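Long-range contacts in actinorhodin polyketide putative beta-ketoacyl synthase 2 (Streptomyces coelicolor A3, PDB 1TQY), which probably acts as the chain length factor that partners a ketosynthase in building the polyketide chain of actinorhodin: residues B[16-21]-B[346-351]; B[85-90]-B[239-244]. One frame throughout, in Å; residues are numbered along the deposited sequence.

Contact 1 of 2, residues B[16-21]-B[346-351]; sequences VGVVAP and GPLDVV. With NA (sodium ion), chain K.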
loop_
_atom_site.group_PDB
_atom_site.type_symbol
_atom_site.label_atom_id
_atom_site.label_comp_id
_atom_site.label_asym_id
_atom_site.label_seq_id
_atom_site.Cartn_x
_atom_site.Cartn_y
_atom_site.Cartn_z
ATOM N N VAL B 16 -0.047 -21.959 6.193
ATOM C CA VAL B 16 -1.086 -21.249 5.463
ATOM C C VAL B 16 -2.355 -21.111 6.293
ATOM O O VAL B 16 -2.625 -21.919 7.180
ATOM C CB VAL B 16 -1.411 -21.956 4.114
ATOM C CG1 VAL B 16 -0.118 -22.205 3.334
ATOM C CG2 VAL B 16 -2.153 -23.255 4.356
ATOM N N GLY B 17 -3.109 -20.054 6.016
ATOM C CA GLY B 17 -4.353 -19.806 6.721
ATOM C C GLY B 17 -5.386 -19.326 5.722
ATOM O O GLY B 17 -5.210 -18.272 5.103
ATOM N N VAL B 18 -6.463 -20.082 5.537
ATOM C CA VAL B 18 -7.452 -19.658 4.562
ATOM C C VAL B 18 -8.840 -19.375 5.104
ATOM O O VAL B 18 -9.371 -20.103 5.943
ATOM C CB VAL B 18 -7.578 -20.669 3.391
ATOM C CG1 VAL B 18 -6.195 -21.152 2.960
ATOM C CG2 VAL B 18 -8.463 -21.811 3.767
ATOM N N VAL B 19 -9.405 -18.272 4.632
ATOM C CA VAL B 19 -10.749 -17.861 4.996
ATOM C C VAL B 19 -11.456 -17.617 3.662
ATOM O O VAL B 19 -11.285 -16.569 3.028
ATOM C CB VAL B 19 -10.717 -16.580 5.886
ATOM C CG1 VAL B 19 -10.095 -16.915 7.245
ATOM C CG2 VAL B 19 -9.903 -15.476 5.223
ATOM N N ALA B 20 -12.236 -18.602 3.228
ATOM C CA ALA B 20 -12.933 -18.518 1.943
ATOM C C ALA B 20 -14.434 -18.774 1.978
ATOM O O ALA B 20 -14.935 -19.480 2.852
ATOM C CB ALA B 20 -12.276 -19.475 0.954
ATOM N N PRO B 21 -15.169 -18.211 1.003
ATOM C CA PRO B 21 -16.624 -18.384 0.931
ATOM C C PRO B 21 -17.064 -19.848 0.890
ATOM O O PRO B 21 -18.199 -20.157 1.238
ATOM C CB PRO B 21 -17.003 -17.627 -0.343
ATOM C CG PRO B 21 -15.970 -16.535 -0.400
ATOM C CD PRO B 21 -14.704 -17.291 -0.051
ATOM N N GLY B 346 -4.888 -13.459 -5.023
ATOM C CA GLY B 346 -3.568 -13.969 -5.350
ATOM C C GLY B 346 -3.114 -14.945 -4.274
ATOM O O GLY B 346 -2.727 -16.092 -4.557
ATOM N N PRO B 347 -3.146 -14.508 -3.011
ATOM C CA PRO B 347 -2.739 -15.355 -1.890
ATOM C C PRO B 347 -3.458 -16.705 -1.862
ATOM O O PRO B 347 -2.834 -17.741 -1.645
ATOM C CB PRO B 347 -3.061 -14.482 -0.683
ATOM C CG PRO B 347 -2.678 -13.117 -1.192
ATOM C CD PRO B 347 -3.328 -13.112 -2.575
ATOM N N LEU B 348 -4.771 -16.689 -2.097
ATOM C CA LEU B 348 -5.552 -17.922 -2.083
ATOM C C LEU B 348 -5.185 -18.828 -3.264
ATOM O O LEU B 348 -5.157 -20.059 -3.140
ATOM C CB LEU B 348 -7.056 -17.616 -2.093
ATOM C CG LEU B 348 -7.942 -18.823 -1.760
ATOM C CD1 LEU B 348 -7.495 -19.415 -0.433
ATOM C CD2 LEU B 348 -9.408 -18.406 -1.685
ATOM N N ASP B 349 -4.907 -18.216 -4.410
ATOM C CA ASP B 349 -4.500 -18.961 -5.600
ATOM C C ASP B 349 -3.176 -19.667 -5.296
ATOM O O ASP B 349 -2.986 -20.834 -5.646
ATOM C CB ASP B 349 -4.340 -18.004 -6.789
ATOM C CG ASP B 349 -5.640 -17.817 -7.578
ATOM O OD1 ASP B 349 -6.735 -18.166 -7.069
ATOM O OD2 ASP B 349 -5.567 -17.304 -8.719
ATOM N N VAL B 350 -2.268 -18.951 -4.637
ATOM C CA VAL B 350 -0.979 -19.513 -4.259
ATOM C C VAL B 350 -1.169 -20.725 -3.344
ATOM O O VAL B 350 -0.526 -21.759 -3.524
ATOM C CB VAL B 350 -0.103 -18.460 -3.546
ATOM C CG1 VAL B 350 1.113 -19.134 -2.904
ATOM C CG2 VAL B 350 0.360 -17.407 -4.567
ATOM N N VAL B 351 -2.052 -20.592 -2.359
ATOM C CA VAL B 351 -2.326 -21.689 -1.439
ATOM C C VAL B 351 -2.894 -22.874 -2.208
ATOM O O VAL B 351 -2.500 -24.022 -1.995
ATOM C CB VAL B 351 -3.350 -21.277 -0.354
ATOM C CG1 VAL B 351 -3.785 -22.505 0.449
ATOM C CG2 VAL B 351 -2.741 -20.247 0.573
HETATM NA NA NA K . -20.230 -19.241 1.598
HETATM O O HOH W 1 -21.243 -21.271 1.037
HETATM O O HOH W 2 -22.790 -17.953 0.759
HETATM O O HOH W 3 -19.870 -19.650 3.444
#
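Val-18 pushes its CG1 methyl into the notch between Leu-348 and Val-351, two residues about one helical turn apart. CG1 of Val-18 reaches CG1 of Val-351 at 3.7 Å and CD1 of Leu-348 at 4.0 Å, and the Val-18 and Leu-348 side chains cross at about a right angle. Leu-348 answers with its forked end. Its CG is anti to the backbone N (chi1 -167°); beyond it, CD1 lies against CB and CG1 of Val-18 while CD2 meets CB of Ala-20 at 4.0 Å, the one methyl that alanine offers there. Val-351 also spans two strand positions: CG1 takes Val-18, and CG2 comes to 4.2 Å from CB of Val-16, a looser touch. Alternation along the strand thus gives Val-16, Val-18 and Ala-20 to the helix, whereas Val-19 points away. Tyr-29 of helix 26-34 closes in on Val-18, Ala-20 and Leu-348. Helix 345-359 here packs on strand 11-20 as part of the central helical layer of the thiolase fold. Just past the strand, Pro-21 O binds the sodium ion at 2.3 Å, together with Gln-58 O and waters. The helix meets the strand through aliphatic groups alone, so the fit rests on van der Waals contact and the exclusion of water.

Contact 2 of 2, residues B[85-90]-B[239-244]; sequences TAADWA and GAILVL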
loop_
_atom_site.group_PDB
_atom_site.type_symbol
_atom_site.label_atom_id
_atom_site.label_comp_id
_atom_site.label_asym_id
_atom_site.label_seq_id
_atom_site.Cartn_x
_atom_site.Cartn_y
_atom_site.Cartn_z
ATOM N N THR B 85 -7.720 -13.915 11.832
ATOM C CA THR B 85 -8.023 -15.322 12.029
ATOM C C THR B 85 -7.129 -16.143 11.127
ATOM O O THR B 85 -6.548 -17.153 11.540
ATOM C CB THR B 85 -9.479 -15.619 11.682
ATOM O OG1 THR B 85 -10.329 -14.794 12.482
ATOM C CG2 THR B 85 -9.800 -17.079 11.923
ATOM N N ALA B 86 -7.024 -15.686 9.885
ATOM C CA ALA B 86 -6.190 -16.331 8.882
ATOM C C ALA B 86 -4.744 -16.322 9.363
ATOM O O ALA B 86 -4.083 -17.360 9.372
ATOM C CB ALA B 86 -6.308 -15.582 7.558
ATOM N N ALA B 87 -4.262 -15.150 9.773
ATOM C CA ALA B 87 -2.888 -15.019 10.237
ATOM C C ALA B 87 -2.570 -15.968 11.389
ATOM O O ALA B 87 -1.548 -16.647 11.371
ATOM C CB ALA B 87 -2.603 -13.575 10.640
ATOM N N ASP B 88 -3.444 -16.022 12.387
ATOM C CA ASP B 88 -3.203 -16.898 13.530
ATOM C C ASP B 88 -3.084 -18.354 13.091
ATOM O O ASP B 88 -2.136 -19.053 13.476
ATOM C CB ASP B 88 -4.320 -16.747 14.566
ATOM C CG ASP B 88 -4.107 -17.629 15.782
ATOM O OD1 ASP B 88 -3.112 -17.415 16.513
ATOM O OD2 ASP B 88 -4.935 -18.542 16.009
ATOM N N TRP B 89 -4.039 -18.809 12.279
ATOM C CA TRP B 89 -4.041 -20.184 11.762
ATOM C C TRP B 89 -2.782 -20.514 10.963
ATOM O O TRP B 89 -2.274 -21.638 11.019
ATOM C CB TRP B 89 -5.275 -20.435 10.869
ATOM C CG TRP B 89 -6.559 -20.552 11.631
ATOM C CD1 TRP B 89 -6.696 -20.764 12.974
ATOM C CD2 TRP B 89 -7.893 -20.491 11.097
ATOM N NE1 TRP B 89 -8.028 -20.834 13.310
ATOM C CE2 TRP B 89 -8.785 -20.670 12.180
ATOM C CE3 TRP B 89 -8.418 -20.300 9.811
ATOM C CZ2 TRP B 89 -10.178 -20.667 12.017
ATOM C CZ3 TRP B 89 -9.807 -20.296 9.645
ATOM C CH2 TRP B 89 -10.670 -20.480 10.746
ATOM N N ALA B 90 -2.283 -19.532 10.217
ATOM C CA ALA B 90 -1.084 -19.727 9.407
ATOM C C ALA B 90 0.150 -19.928 10.295
ATOM O O ALA B 90 0.983 -20.796 10.026
ATOM C CB ALA B 90 -0.881 -18.528 8.482
ATOM N N GLY B 239 -9.803 -14.524 1.818
ATOM C CA GLY B 239 -8.454 -14.566 1.295
ATOM C C GLY B 239 -7.585 -15.558 2.034
ATOM O O GLY B 239 -8.059 -16.590 2.511
ATOM N N ALA B 240 -6.301 -15.243 2.135
ATOM C CA ALA B 240 -5.379 -16.128 2.817
ATOM C C ALA B 240 -4.175 -15.384 3.340
ATOM O O ALA B 240 -3.824 -14.311 2.859
ATOM C CB ALA B 240 -4.929 -17.225 1.873
ATOM N N ILE B 241 -3.552 -15.961 4.349
ATOM C CA ILE B 241 -2.355 -15.380 4.916
ATOM C C ILE B 241 -1.412 -16.564 4.972
ATOM O O ILE B 241 -1.828 -17.680 5.280
ATOM C CB ILE B 241 -2.613 -14.840 6.332
ATOM C CG1 ILE B 241 -3.557 -13.625 6.269
ATOM C CG2 ILE B 241 -1.299 -14.468 6.995
ATOM C CD1 ILE B 241 -2.981 -12.388 5.570
ATOM N N LEU B 242 -0.154 -16.351 4.627
ATOM C CA LEU B 242 0.796 -17.444 4.694
ATOM C C LEU B 242 2.084 -17.010 5.348
ATOM O O LEU B 242 2.403 -15.824 5.394
ATOM C CB LEU B 242 1.081 -18.045 3.310
ATOM C CG LEU B 242 0.712 -17.374 1.987
ATOM C CD1 LEU B 242 1.199 -18.290 0.861
ATOM C CD2 LEU B 242 -0.809 -17.161 1.874
ATOM N N VAL B 243 2.809 -17.987 5.874
ATOM C CA VAL B 243 4.065 -17.730 6.552
ATOM C C VAL B 243 5.208 -18.120 5.628
ATOM O O VAL B 243 5.323 -19.268 5.217
ATOM C CB VAL B 243 4.142 -18.545 7.870
ATOM C CG1 VAL B 243 5.496 -18.362 8.530
ATOM C CG2 VAL B 243 3.030 -18.096 8.807
ATOM N N LEU B 244 6.029 -17.146 5.269
ATOM C CA LEU B 244 7.159 -17.423 4.413
ATOM C C LEU B 244 8.389 -17.227 5.266
ATOM O O LEU B 244 8.402 -16.379 6.164
ATOM C CB LEU B 244 7.214 -16.456 3.229
ATOM C CG LEU B 244 5.941 -16.042 2.505
ATOM C CD1 LEU B 244 6.333 -15.531 1.136
ATOM C CD2 LEU B 244 4.964 -17.194 2.391
#
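Ala-86, Ala-87 and Ala-90 form the face of the helix that receives Ile-241 and Val-243, and the side-chain contacts are entirely aliphatic. Ile-241 uses both branches. CG1, anti to the carbonyl carbon (chi1 -68°), comes to 3.6 Å from CB of Ala-86, while CG2 turns to Ala-87 and lies 4.0 Å from its CB. Val-243 brings CG2 to 3.9 Å from CB of Ala-90.

Contacts of side chains with backbone are as close. CG2 of Ile-241 lies 3.7 Å from CA of Ala-87, and CB of Ala-90 rests 3.4 Å from the carbonyl O of Ile-241. In the other direction, CG2 of Val-243 reaches the carbonyl O of Ala-90 at 3.6 Å. With alanine at three helix positions the two axes can approach to 7.1 Å, running in roughly the same direction at 33°.

In the thiolase fold, layers of helices alternate with two beta-sheets, and helix 78-93 belongs to an outer layer on the N-terminal half. The opposite side of the strand, carrying Ala-240 and Leu-242, faces helix 345-359 inside the fold.

The hydrogen bonds of the two segments are made within the helix and, for the strand, to its neighbours in the sheet. In the helix, the backbone N of Ala-90 bonds to the carbonyl O of Ala-86, one turn back, which joins two of the alanines that meet the strand. The strand pairs with strands 11-20 and 189-196, the latter through the backbones of Leu-242 and Ser-192, and is so fixed between two others.

How the contacts relate
Contacts 1 and 2 share a sheet: strands 11-20 and 238-246 are antiparallel neighbours, and the contact centres lie about 8 Å apart. Probable backbone hydrogen bonds join them directly, Gly-17 N to Ile-241 O at 2.8 Å and Val-19 O to Gly-239 N, also at 2.8 Å. The helices lie on opposite faces of this pair, 346-351 inside and 85-90 outside. Each touches both strands: Ala-86 of contact 2 meets Val-19, and Val-351 of contact 1 meets Ala-240 and Leu-242. Along the sequence contact 2 is nested within the loop that contact 1 closes. The sodium ion belongs to the end of 16-21, through Pro-21.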